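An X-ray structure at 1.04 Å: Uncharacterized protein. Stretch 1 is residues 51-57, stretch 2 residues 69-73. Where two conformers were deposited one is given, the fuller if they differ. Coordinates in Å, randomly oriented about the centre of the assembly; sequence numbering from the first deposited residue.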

# COMPACT_ATOMS: atom_id res chain seq x y z
N SER A 51 2.73 11.39 -4.82
CA SER A 51 1.50 11.53 -4.04
C SER A 51 1.18 10.26 -3.28
O SER A 51 0.92 9.23 -3.90
CB SER A 51 0.35 11.84 -5.00
OG SER A 51 -0.90 11.70 -4.35
N VAL A 52 1.20 10.34 -1.96
CA VAL A 52 0.82 9.16 -1.18
C VAL A 52 -0.62 8.77 -1.43
O VAL A 52 -0.96 7.58 -1.44
CB VAL A 52 1.15 9.33 0.33
CG1 VAL A 52 0.22 10.35 1.03
CG2 VAL A 52 1.16 7.98 1.01
N GLN A 53 -1.51 9.75 -1.64
CA GLN A 53 -2.90 9.42 -1.95
C GLN A 53 -2.97 8.63 -3.25
O GLN A 53 -3.68 7.61 -3.34
CB GLN A 53 -3.73 10.70 -2.08
CG GLN A 53 -5.14 10.52 -2.55
CD GLN A 53 -6.02 9.71 -1.63
OE1 GLN A 53 -5.70 9.47 -0.45
NE2 GLN A 53 -7.19 9.28 -2.16
N GLN A 54 -2.29 9.09 -4.30
CA GLN A 54 -2.32 8.38 -5.57
C GLN A 54 -1.73 6.98 -5.40
O GLN A 54 -2.28 6.01 -5.92
CB GLN A 54 -1.58 9.17 -6.65
CG GLN A 54 -1.69 8.48 -8.01
CD GLN A 54 -0.98 9.24 -9.09
OE1 GLN A 54 -1.10 10.48 -9.17
NE2 GLN A 54 -0.21 8.54 -9.93
N ALA A 55 -0.60 6.87 -4.70
CA ALA A 55 0.08 5.59 -4.56
C ALA A 55 -0.77 4.60 -3.81
O ALA A 55 -0.92 3.44 -4.20
CB ALA A 55 1.43 5.77 -3.87
N ALA A 56 -1.32 5.03 -2.66
CA ALA A 56 -2.16 4.15 -1.86
C ALA A 56 -3.37 3.70 -2.66
O ALA A 56 -3.79 2.54 -2.58
CB ALA A 56 -2.61 4.86 -0.60
N THR A 57 -3.95 4.61 -3.43
CA THR A 57 -5.16 4.34 -4.22
C THR A 57 -4.85 3.38 -5.38
O THR A 57 -5.61 2.44 -5.65
CB THR A 57 -5.77 5.67 -4.67
OG1 THR A 57 -6.09 6.42 -3.48
CG2 THR A 57 -7.02 5.49 -5.48
N SER A 69 -8.78 -3.06 0.59
CA SER A 69 -8.68 -1.62 0.45
C SER A 69 -7.39 -1.13 1.11
O SER A 69 -7.03 -1.57 2.20
CB SER A 69 -9.84 -0.96 1.21
OG SER A 69 -9.69 0.44 1.28
N VAL A 70 -6.67 -0.26 0.39
CA VAL A 70 -5.53 0.47 0.95
C VAL A 70 -5.87 1.95 0.89
O VAL A 70 -6.29 2.45 -0.15
CB VAL A 70 -4.24 0.22 0.14
CG1 VAL A 70 -3.06 0.98 0.78
CG2 VAL A 70 -3.94 -1.29 0.04
N SER A 71 -5.71 2.65 2.02
CA SER A 71 -6.06 4.06 2.06
C SER A 71 -5.17 4.79 3.06
O SER A 71 -4.46 4.16 3.85
CB SER A 71 -7.54 4.24 2.42
OG SER A 71 -7.80 3.74 3.72
N VAL A 72 -5.21 6.11 2.95
CA VAL A 72 -4.56 7.02 3.88
C VAL A 72 -5.62 7.56 4.85
O VAL A 72 -6.61 8.16 4.41
CB VAL A 72 -3.93 8.20 3.13
CG1 VAL A 72 -3.27 9.14 4.10
CG2 VAL A 72 -2.94 7.72 2.07
N SER A 73 -5.41 7.27 6.15
CA SER A 73 -6.28 7.64 7.27
C SER A 73 -5.35 8.32 8.30
O SER A 73 -4.64 7.66 9.06
CB SER A 73 -6.95 6.38 7.85
OG SER A 73 -8.31 6.54 8.29
O HOH W 1 -6.72 7.20 0.72
O HOH W 2 -7.05 4.95 -1.13

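A short piece of helix, residues 52-57, lies against a strand, residues 69-73, and runs nearly antiparallel to it: the N-to-C directions differ by 160°, and the axes come within 7.2 Å. That separation is small for a helix on a strand. Of the two register pairs, the CA atoms of Ala56 and Ser71 are the closer, 5.5 Å apart, against 6.5 Å between the CA atoms of Gln53 and Val72. The closer approach falls where the helix presents a methyl group.

The helix is well secured at its start. Ser51, in the N-cap position with chi1 in the t well, accepts a hydrogen bond at OG from the backbone N of Gln54, 3.0 Å long and close to linear at 168°. This satisfies an amide that the first turn would otherwise leave without a partner. Regular i to i+4 bonds follow, with Ala55 N to Ser51 O at 2.9 Å and Ala56 N to Val52 O at 2.8 Å.

Ala56 is the centre of the packing. Its CB points toward the strand and touches two valines, Val72 CG2 at 3.9 Å from Ala56 CB and Val70 CG1 at 4.1 Å from the same methyl. Between them, Ala56 CB also sits 4.4 Å from the CA of Ser71. The alternation of the strand sets this up: Val70 and Val72 direct their CA-to-CB bonds toward the helix, while Ser71 directs its own away, leaving its backbone to face the alanine. Both valines adopt the t rotamer. One turn earlier on the helix, the CA-to-CB bond of Val52 points sideways, yet its CG2 still reaches Val72 CG2 at 4.2 Å, so Val72 CG2 meets methyls from two successive turns. These are van der Waals contacts among apolar groups, and together the stretches bury 228 Å², a modest area.

No direct hydrogen bond joins the two stretches. The closest polar approach, Ala56 O to Val70 O at 3.5 Å, brings together two acceptors and cannot be a bond. Water supplies the polar links instead. The CA-to-CB bond of Gln53 points sideways, but the end of its side chain comes nearer the strand; its OE1 accepts from water 1 (O to OE1, 2.7 Å), which in turn accepts from the backbone N of Val72 (N to O, 2.9 Å). The same OE1 lies 4.1 Å from Val72 CG2, a van der Waals contact with a methyl that cannot serve as a hydrogen-bond partner. Water 2 donates both ways, to Thr57 OG1 at 2.9 Å and to Val70 O at 2.8 Å from its oxygen. Thr57 OG1 donates to Gln53 O at 2.7 Å, and its oxygen remains free to accept from the water.

The rule to draw is a division by chemistry: Ala56 and Val52 of the helix and Val70 and Val72 of the strand make the apolar contact, while two helix side chains, Gln53 and Thr57, reach strand backbone groups through water.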